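Putative iron binding protein (Bordetella pertussis Tohama I, PDB 1Y9U) binds ferric iron through tyrosine side chains and probably serves as the periplasmic binding protein for iron uptake. Local coordinates at residues A[69-73]-A[74-78]; A[255-258]-A[259-262]; A[278-281]-A[282-285]; A[303-306]-A[307-311]; A[313-316]-A[317-320]. All blocks are in the same frame, centred on the assembly; numbering follows the deposited sequence.

Each of the five contacts is local, made by residues that follow one another without a gap, so none closes a long loop; along the chain they run in series, and none nests or crosses. Interaction 1 turns the end of helix 64-72 into the short strand 76-77. Interaction 2 is the last turns of helix 251-261, and interaction 3 the loop after strand 277-278; V262 O meets R280 NH1 at 2.9 Å, which ties the end of that helix to that loop. Interactions 4 and 5 are successive parts of helix 303-318, and interaction 5 lies across the chain's centre from interactions 2 and 3.

Interaction 1: residues A[69-73]-A[74-78]; sequences DLVNG and GVTQK
L70 and V75 lean against each other at a slant across the turn that ends helix 64-72, with L70 CD2 3.9 Å from V75 CG2. With chi1 at -60°, V75 puts CG2 between its own backbone N and carbonyl carbon, and this same methyl also rests 3.4 Å from L70 O. One residue on, T76 spreads its two branches over two helix residues. Its methyl CG2 lies 3.9 Å from L70 CB, while OG1, placed between backbone N and carbonyl carbon by a chi1 of 72°, comes in at a slant against V71, 3.6 Å from V71 CA and near CG2. The backbone closes a Schellman motif: G74, with positive phi, gives its N-H to V71 O at 3.2 Å, and V75 N makes a weak but nearly straight bond to L70 O. The G74 donor stands well above the V71 carbonyl plane, 63° out of it. A water continues the connection, donating to V71 O at 2.7 Å and accepting from T76 N. Around the turn, L70 and V75 both reach L44 and L59, and G73 O is bonded to R48 NH1. V71 O thus serves two donors, a backbone N-H and a water, so the carbonyl left over at the helix end is satisfied, while the L70-V75 pair packs the turn's apolar side where the chain passes into strand 76-77.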
# COMPACT_ATOMS: atom_id res chain seq x y z
N ASP A 69 12.91 5.47 -4.65
CA ASP A 69 14.07 6.09 -4.01
C ASP A 69 15.26 5.13 -3.98
O ASP A 69 16.41 5.57 -4.13
CB ASP A 69 13.73 6.57 -2.59
CG ASP A 69 12.93 7.86 -2.58
OD1 ASP A 69 12.57 8.31 -1.47
OD2 ASP A 69 12.59 8.48 -3.61
N LEU A 70 15.01 3.84 -3.77
CA LEU A 70 16.10 2.86 -3.81
C LEU A 70 16.71 2.78 -5.21
O LEU A 70 17.93 2.74 -5.36
CB LEU A 70 15.62 1.46 -3.41
CG LEU A 70 15.09 1.30 -1.99
CD1 LEU A 70 14.46 -0.07 -1.80
CD2 LEU A 70 16.19 1.53 -0.96
N VAL A 71 15.86 2.78 -6.23
CA VAL A 71 16.31 2.67 -7.62
C VAL A 71 17.11 3.91 -7.99
O VAL A 71 18.24 3.81 -8.48
CB VAL A 71 15.12 2.44 -8.58
CG1 VAL A 71 15.58 2.45 -10.04
CG2 VAL A 71 14.45 1.11 -8.24
N ASN A 72 16.53 5.08 -7.72
CA ASN A 72 17.20 6.35 -8.01
C ASN A 72 18.46 6.55 -7.17
O ASN A 72 19.40 7.23 -7.61
CB ASN A 72 16.24 7.53 -7.81
CG ASN A 72 15.16 7.60 -8.87
OD1 ASN A 72 14.16 8.30 -8.70
ND2 ASN A 72 15.36 6.88 -9.98
N GLY A 73 18.50 5.95 -5.98
CA GLY A 73 19.64 6.02 -5.09
C GLY A 73 20.80 5.09 -5.42
O GLY A 73 21.82 5.10 -4.72
N GLY A 74 20.62 4.25 -6.44
CA GLY A 74 21.69 3.42 -7.00
C GLY A 74 21.99 2.12 -6.28
O GLY A 74 23.07 1.53 -6.47
N VAL A 75 21.05 1.63 -5.48
CA VAL A 75 21.29 0.45 -4.65
C VAL A 75 20.52 -0.79 -5.12
O VAL A 75 20.43 -1.77 -4.39
CB VAL A 75 21.02 0.73 -3.15
CG1 VAL A 75 21.92 1.87 -2.65
CG2 VAL A 75 19.55 1.05 -2.88
N THR A 76 20.01 -0.71 -6.34
CA THR A 76 19.37 -1.85 -7.01
C THR A 76 20.05 -2.20 -8.34
O THR A 76 20.85 -1.41 -8.87
CB THR A 76 17.86 -1.56 -7.28
OG1 THR A 76 17.69 -0.58 -8.31
CG2 THR A 76 17.16 -0.96 -6.05
N GLN A 77 19.71 -3.37 -8.87
CA GLN A 77 20.05 -3.73 -10.24
C GLN A 77 18.85 -4.31 -10.99
O GLN A 77 17.90 -4.83 -10.38
CB GLN A 77 21.22 -4.73 -10.28
CG GLN A 77 20.88 -6.09 -9.69
CD GLN A 77 22.09 -7.00 -9.67
OE1 GLN A 77 22.61 -7.33 -8.61
NE2 GLN A 77 22.52 -7.43 -10.84
N LYS A 78 18.92 -4.20 -12.31
CA LYS A 78 17.91 -4.69 -13.24
C LYS A 78 18.00 -6.21 -13.31
O LYS A 78 19.09 -6.76 -13.26
CB LYS A 78 18.16 -4.08 -14.62
CG LYS A 78 17.87 -2.59 -14.68
CD LYS A 78 18.23 -1.98 -16.00
CE LYS A 78 18.25 -0.48 -15.90
NZ LYS A 78 17.97 0.16 -17.21
O HOH W 1 19.62 1.46 -8.55

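Interaction 2: residues A[255-258]-A[259-262]; sequences VKLL and EYLV
The ring of Y260 has L257 O at its edge, near the ring plane, and L257 CD1 lies 4.2 Å from Y260 CD2; beyond these, F26 meets the ring with planes at about 50°. A chi1 of 166°, with CG anti to the backbone N, brings the ring alongside L257. The other flat group, the carboxylate of E259, lies back along the helix: its chain, extended beyond CG, crosses V255 at a slant, and V255 CG1 is 3.6 Å from E259 OE2. That oxygen is also hydrogen-bonded to S81 OG. Backbone bonds join the two turns, E259 N to V255 O at 2.9 Å, then Y260 N to K256 O and L261 N to L257 O; the last, V262 N to L258 O, is weak at 3.5 Å, as the helix gives way. L257 CG and L261 CD1 make a further apolar pair. Helix 251-261 is packed on several sides: L257, Y260 and L261 touch helix 20-30, L258 and V262 meet L84 of helix 82-87, and L258 and L261 lie on Y100 and L102 of strand 100-112.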
# COMPACT_ATOMS: atom_id res chain seq x y z
N VAL A 255 17.29 -13.69 -7.03
CA VAL A 255 16.23 -13.82 -8.03
C VAL A 255 15.31 -14.98 -7.65
O VAL A 255 14.10 -14.85 -7.76
CB VAL A 255 16.80 -13.96 -9.47
CG1 VAL A 255 15.69 -14.19 -10.49
CG2 VAL A 255 17.60 -12.72 -9.84
N LYS A 256 15.87 -16.09 -7.15
CA LYS A 256 15.04 -17.21 -6.72
C LYS A 256 14.09 -16.79 -5.61
O LYS A 256 12.92 -17.14 -5.61
CB LYS A 256 15.90 -18.38 -6.25
CG LYS A 256 16.62 -19.12 -7.36
CD LYS A 256 17.37 -20.32 -6.83
CE LYS A 256 17.78 -21.26 -7.98
NZ LYS A 256 18.97 -22.10 -7.66
N LEU A 257 14.59 -16.03 -4.65
CA LEU A 257 13.75 -15.55 -3.55
C LEU A 257 12.67 -14.60 -4.05
O LEU A 257 11.51 -14.73 -3.68
CB LEU A 257 14.58 -14.89 -2.46
CG LEU A 257 13.81 -14.29 -1.28
CD1 LEU A 257 13.00 -15.37 -0.58
CD2 LEU A 257 14.80 -13.64 -0.33
N LEU A 258 13.02 -13.67 -4.93
CA LEU A 258 12.04 -12.71 -5.40
C LEU A 258 10.96 -13.43 -6.24
O LEU A 258 9.78 -13.14 -6.12
CB LEU A 258 12.74 -11.60 -6.16
CG LEU A 258 11.95 -10.41 -6.67
CD1 LEU A 258 11.26 -9.74 -5.53
CD2 LEU A 258 12.88 -9.45 -7.38
N GLU A 259 11.37 -14.40 -7.05
CA GLU A 259 10.41 -15.19 -7.81
C GLU A 259 9.52 -16.01 -6.87
O GLU A 259 8.33 -16.17 -7.11
CB GLU A 259 11.14 -16.10 -8.83
CG GLU A 259 11.77 -15.30 -9.95
CD GLU A 259 12.62 -16.10 -10.92
OE1 GLU A 259 13.06 -17.21 -10.53
OE2 GLU A 259 12.83 -15.62 -12.05
N TYR A 260 10.08 -16.53 -5.79
CA TYR A 260 9.29 -17.25 -4.79
C TYR A 260 8.22 -16.33 -4.17
O TYR A 260 7.09 -16.73 -3.94
CB TYR A 260 10.20 -17.81 -3.68
CG TYR A 260 9.45 -18.27 -2.47
CD1 TYR A 260 8.72 -19.44 -2.48
CD2 TYR A 260 9.41 -17.50 -1.32
CE1 TYR A 260 8.01 -19.86 -1.38
CE2 TYR A 260 8.72 -17.90 -0.21
CZ TYR A 260 8.01 -19.08 -0.24
OH TYR A 260 7.31 -19.50 0.87
N LEU A 261 8.60 -15.08 -3.93
CA LEU A 261 7.70 -14.13 -3.27
C LEU A 261 6.45 -13.80 -4.08
O LEU A 261 5.45 -13.37 -3.51
CB LEU A 261 8.44 -12.84 -2.87
CG LEU A 261 9.44 -13.00 -1.71
CD1 LEU A 261 10.30 -11.76 -1.57
CD2 LEU A 261 8.77 -13.32 -0.41
N VAL A 262 6.49 -14.03 -5.40
CA VAL A 262 5.29 -13.90 -6.25
C VAL A 262 4.63 -15.23 -6.64
O VAL A 262 3.65 -15.24 -7.38
CB VAL A 262 5.56 -13.05 -7.52
CG1 VAL A 262 6.09 -11.68 -7.09
CG2 VAL A 262 6.47 -13.77 -8.50

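Interaction 3: residues A[278-281]-A[282-285]; sequences PVRA and GVKL
V283 comes back against P278 and R280 because G282, with positive phi (76°), turns the chain just before it; L285, further on, returns to P278 alone. V283 carries most of the contact. Its two methyls part company: CG1, anti to the backbone N (chi1 172°), lies obliquely against the proline ring, 3.6 Å from P278 CG, while CG2 turns to R280 and comes to 3.3 Å from R280 O. The same CG2 touches the arginine chain, which is extended from CG to NE and passes at about a right angle to the valine, with R280 CD 3.8 Å from V283 CG2. L285 then returns with its far end, CD2 packing crosswise on the proline ring at 3.4 Å from P278 CD, tighter than usual for two carbons. V283 thus meets P278 at CB and CG; L285 CD2 meets it at CD and, less closely, at CG. No hydrogen bond joins the two halves of the loop. NH1 of R280 is bonded to V262 O and its backbone N to Q267 OE1, while V283 also touches T268 of helix 264-273. P278 lies about 10 Å, side chain to side chain, from Y199, which binds ferric iron in this protein but carries none in this chain. Chemically, the contact is a small apolar cluster built on a proline ring, and its shape rests on van der Waals packing, with R280's bonds holding the first half of the loop to the end of helix 251-261, at V262, and to Q267 of helix 264-273.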
# COMPACT_ATOMS: atom_id res chain seq x y z
N PRO A 278 -3.12 -9.59 -2.64
CA PRO A 278 -1.96 -10.12 -3.37
C PRO A 278 -1.83 -9.52 -4.75
O PRO A 278 -2.82 -9.20 -5.39
CB PRO A 278 -2.25 -11.62 -3.45
CG PRO A 278 -3.62 -11.82 -3.00
CD PRO A 278 -4.17 -10.58 -2.42
N VAL A 279 -0.60 -9.39 -5.22
CA VAL A 279 -0.39 -8.94 -6.61
C VAL A 279 -0.72 -10.03 -7.64
O VAL A 279 -1.16 -9.73 -8.74
CB VAL A 279 1.06 -8.41 -6.82
CG1 VAL A 279 2.11 -9.52 -6.76
CG2 VAL A 279 1.17 -7.65 -8.12
N ARG A 280 -0.48 -11.29 -7.29
CA ARG A 280 -0.67 -12.40 -8.21
C ARG A 280 -2.14 -12.73 -8.33
O ARG A 280 -2.83 -12.89 -7.33
CB ARG A 280 0.08 -13.62 -7.67
CG ARG A 280 0.01 -14.86 -8.54
CD ARG A 280 0.49 -16.08 -7.82
NE ARG A 280 0.47 -17.27 -8.68
CZ ARG A 280 1.49 -17.70 -9.41
NH1 ARG A 280 2.64 -17.09 -9.37
NH2 ARG A 280 1.33 -18.76 -10.20
N ALA A 281 -2.63 -12.86 -9.57
CA ALA A 281 -4.01 -13.27 -9.82
C ALA A 281 -4.28 -14.69 -9.28
O ALA A 281 -3.40 -15.55 -9.31
CB ALA A 281 -4.31 -13.23 -11.31
N GLY A 282 -5.51 -14.94 -8.85
CA GLY A 282 -5.92 -16.27 -8.47
C GLY A 282 -5.42 -16.77 -7.15
O GLY A 282 -5.36 -17.97 -6.92
N VAL A 283 -5.07 -15.86 -6.26
CA VAL A 283 -4.66 -16.18 -4.91
C VAL A 283 -5.83 -16.07 -3.93
O VAL A 283 -6.58 -15.09 -3.97
CB VAL A 283 -3.52 -15.25 -4.47
CG1 VAL A 283 -3.19 -15.42 -3.01
CG2 VAL A 283 -2.30 -15.53 -5.34
N LYS A 284 -5.99 -17.09 -3.11
CA LYS A 284 -7.05 -17.11 -2.10
C LYS A 284 -6.88 -15.92 -1.16
O LYS A 284 -5.81 -15.69 -0.59
CB LYS A 284 -7.01 -18.40 -1.29
CG LYS A 284 -8.06 -18.50 -0.19
CD LYS A 284 -9.42 -18.86 -0.71
CE LYS A 284 -10.36 -19.28 0.44
NZ LYS A 284 -11.52 -20.12 -0.02
N LEU A 285 -7.97 -15.17 -1.01
CA LEU A 285 -7.99 -14.00 -0.16
C LEU A 285 -8.48 -14.36 1.24
O LEU A 285 -9.30 -15.27 1.42
CB LEU A 285 -8.96 -12.96 -0.72
CG LEU A 285 -8.72 -12.50 -2.17
CD1 LEU A 285 -9.85 -11.59 -2.62
CD2 LEU A 285 -7.39 -11.80 -2.33

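Interaction 4: residues A[303-306]-A[307-311]; sequences AEIA and KYRKQ
E304 meets K307 and Y308 one turn on along helix 303-318. From CB its chain bends at chi2 (-79°), which carries the carboxylate beside the next turn, pointing the same way as both partners. There the two oxygens divide: OE1 lies 3.4 Å from K307 CD, and OE2 lies 3.7 Å from Y308 CE1 at the ring's edge, in the ring plane, the carboxylate and ring standing 89° apart. K307 NZ is 4.3 Å from E304 OE1, beyond a salt bridge, though the opposite charges probably favour the arrangement. One face of the Y308 ring is touched by K307 CG, offset toward the rim. Backbone bonds carry the turn: K307 N to A303 O at 3.1 Å and Y308 N to E304 O also at 3.1 Å. Beyond them the helix kinks. R309 N makes a weak bond to A306 O, and a water links this oxygen, at 2.9 Å, to K310 N, standing in for a missing turn bond. I305 CG2 lies over one face of the R309 guanidinium. That group is fixed by D63 in a salt bridge, T145 OG1 and P142 O, about 7 Å, side chain to side chain, from Y143, an iron-binding tyrosine. This is a kinked helix packed on helices 142-155 and 64-72, with R309 near the tyrosine iron site, empty in this chain, of a periplasmic ferric-binding protein.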
# COMPACT_ATOMS: atom_id res chain seq x y z
N ALA A 303 4.31 4.21 -10.56
CA ALA A 303 5.44 5.13 -10.60
C ALA A 303 5.01 6.61 -10.71
O ALA A 303 5.71 7.48 -10.23
CB ALA A 303 6.41 4.77 -11.70
N GLU A 304 3.85 6.85 -11.33
CA GLU A 304 3.25 8.20 -11.41
C GLU A 304 3.00 8.82 -10.03
O GLU A 304 3.04 10.05 -9.87
CB GLU A 304 1.94 8.18 -12.21
CG GLU A 304 2.10 7.85 -13.69
CD GLU A 304 2.58 9.05 -14.50
OE1 GLU A 304 3.80 9.18 -14.67
OE2 GLU A 304 1.74 9.85 -14.93
N ILE A 305 2.72 7.99 -9.04
CA ILE A 305 2.51 8.48 -7.68
C ILE A 305 3.80 9.14 -7.16
O ILE A 305 3.77 10.21 -6.57
CB ILE A 305 2.04 7.34 -6.75
CG1 ILE A 305 0.64 6.90 -7.13
CG2 ILE A 305 2.10 7.75 -5.29
CD1 ILE A 305 0.32 5.52 -6.62
N ALA A 306 4.93 8.50 -7.42
CA ALA A 306 6.21 9.05 -7.03
C ALA A 306 6.52 10.33 -7.82
O ALA A 306 7.03 11.29 -7.23
CB ALA A 306 7.32 8.02 -7.24
N LYS A 307 6.19 10.35 -9.10
CA LYS A 307 6.40 11.52 -9.97
C LYS A 307 5.69 12.77 -9.44
O LYS A 307 6.25 13.85 -9.52
CB LYS A 307 5.90 11.24 -11.40
CG LYS A 307 6.00 12.41 -12.41
CD LYS A 307 5.46 12.06 -13.81
CE LYS A 307 5.38 13.31 -14.75
NZ LYS A 307 5.17 12.95 -16.19
N TYR A 308 4.46 12.62 -8.95
CA TYR A 308 3.62 13.75 -8.55
C TYR A 308 3.56 13.96 -7.04
O TYR A 308 2.79 14.81 -6.57
CB TYR A 308 2.20 13.58 -9.12
CG TYR A 308 2.10 13.78 -10.60
CD1 TYR A 308 2.06 12.70 -11.47
CD2 TYR A 308 2.04 15.06 -11.15
CE1 TYR A 308 1.96 12.87 -12.84
CE2 TYR A 308 1.94 15.24 -12.53
CZ TYR A 308 1.90 14.15 -13.37
OH TYR A 308 1.81 14.31 -14.74
N ARG A 309 4.37 13.25 -6.26
CA ARG A 309 4.28 13.24 -4.80
C ARG A 309 4.54 14.60 -4.18
O ARG A 309 3.79 15.06 -3.32
CB ARG A 309 5.21 12.18 -4.16
CG ARG A 309 4.70 11.72 -2.80
CD ARG A 309 3.52 10.77 -2.93
NE ARG A 309 3.17 10.00 -1.75
CZ ARG A 309 3.68 8.82 -1.41
NH1 ARG A 309 4.63 8.24 -2.14
NH2 ARG A 309 3.21 8.20 -0.34
N LYS A 310 5.62 15.24 -4.61
CA LYS A 310 5.98 16.54 -4.04
C LYS A 310 4.94 17.59 -4.43
O LYS A 310 4.52 18.36 -3.58
CB LYS A 310 7.38 16.96 -4.50
CG LYS A 310 7.92 18.23 -3.84
CD LYS A 310 9.08 18.85 -4.63
CE LYS A 310 10.33 17.97 -4.61
NZ LYS A 310 11.49 18.55 -5.36
N GLN A 311 4.47 17.58 -5.66
CA GLN A 311 3.40 18.48 -6.10
C GLN A 311 2.13 18.29 -5.25
O GLN A 311 1.48 19.24 -4.86
CB GLN A 311 3.06 18.26 -7.59
CG GLN A 311 2.14 19.34 -8.18
CD GLN A 311 1.84 19.19 -9.66
OE1 GLN A 311 2.40 18.32 -10.33
NE2 GLN A 311 0.93 20.02 -10.15
O HOH W 2 7.53 14.04 -6.54

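Interaction 5: residues A[313-316]-A[317-320]; sequences SELV and DKVG
L315 and K318 lie side by side near the end of helix 303-318, pointing the same way, so that the leucine methyl CD2 comes alongside the lysine chain, 4.2 Å from K318 CD. Together with V316 and D317, at the junction of the last two turns, L315 forms most of this contact. The lysine runs fully extended beyond CG, and its NZ ends in a salt bridge with E161. D317 N donates the first backbone bond of the turn, to S313 O at 3.1 Å; D317 CB rests against the same carbonyl and that of E314, 3.7 Å from S313 O and from E314 O, while the carboxylate leads away. K318 N follows with a bond to E314 O at 2.9 Å, and V319 N with one to L315 O at 3.2 Å. At V316 the helix meets its closing residues, and V319 CG2 lies 3.4 Å from V316 O. With chi1 near -49°, V319 places that methyl between its own N and carbonyl carbon, while CG1 turns to L315 O at 3.5 Å. The helix closes in a Schellman motif at G320, whose positive phi turns the chain and whose N bonds D317 O. Around the contact, S313 OG is held by Q140 OE1, and V316 also touches F321. K168 NZ takes the carbonyls of V319 and G320. Helix 157-170 packs against L315, through T160 and L164, and against V319, through E161 and R165, while V316 and D317 lie on the loop at Q140.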
# COMPACT_ATOMS: atom_id res chain seq x y z
N SER A 313 1.94 17.04 -2.10
CA SER A 313 2.19 17.53 -0.76
C SER A 313 2.07 19.06 -0.71
O SER A 313 1.55 19.65 0.24
CB SER A 313 3.58 17.11 -0.26
OG SER A 313 3.87 17.65 1.01
N GLU A 314 2.59 19.70 -1.75
CA GLU A 314 2.56 21.16 -1.80
C GLU A 314 1.12 21.65 -1.98
O GLU A 314 0.77 22.69 -1.40
CB GLU A 314 3.56 21.70 -2.83
CG GLU A 314 4.98 21.55 -2.29
CD GLU A 314 6.11 21.68 -3.31
OE1 GLU A 314 5.86 21.97 -4.50
OE2 GLU A 314 7.28 21.50 -2.88
N LEU A 315 0.29 20.92 -2.72
CA LEU A 315 -1.12 21.29 -2.87
C LEU A 315 -1.87 21.14 -1.54
O LEU A 315 -2.68 21.97 -1.16
CB LEU A 315 -1.81 20.45 -3.95
CG LEU A 315 -1.91 20.92 -5.39
CD1 LEU A 315 -2.85 19.98 -6.12
CD2 LEU A 315 -2.36 22.37 -5.52
N VAL A 316 -1.61 20.06 -0.82
CA VAL A 316 -2.22 19.86 0.48
C VAL A 316 -1.91 21.04 1.41
O VAL A 316 -2.79 21.55 2.11
CB VAL A 316 -1.76 18.50 1.07
CG1 VAL A 316 -2.10 18.39 2.56
CG2 VAL A 316 -2.35 17.32 0.29
N ASP A 317 -0.66 21.50 1.38
CA ASP A 317 -0.24 22.64 2.19
C ASP A 317 -0.87 23.96 1.73
O ASP A 317 -1.30 24.77 2.57
CB ASP A 317 1.27 22.77 2.22
CG ASP A 317 1.75 23.61 3.35
OD1 ASP A 317 1.45 23.30 4.53
OD2 ASP A 317 2.46 24.60 3.14
N LYS A 318 -0.99 24.14 0.41
CA LYS A 318 -1.60 25.34 -0.17
C LYS A 318 -3.00 25.55 0.36
O LYS A 318 -3.38 26.65 0.72
CB LYS A 318 -1.65 25.21 -1.70
CG LYS A 318 -2.25 26.44 -2.43
CD LYS A 318 -2.40 26.22 -3.92
CE LYS A 318 -2.85 27.51 -4.62
NZ LYS A 318 -3.09 27.28 -6.05
N VAL A 319 -3.77 24.48 0.42
CA VAL A 319 -5.16 24.57 0.85
C VAL A 319 -5.34 24.56 2.37
O VAL A 319 -6.47 24.69 2.86
CB VAL A 319 -6.07 23.50 0.18
CG1 VAL A 319 -5.88 23.46 -1.32
CG2 VAL A 319 -5.87 22.12 0.78
N GLY A 320 -4.26 24.37 3.12
CA GLY A 320 -4.34 24.34 4.58
C GLY A 320 -5.24 23.19 5.04
O GLY A 320 -6.05 23.34 5.93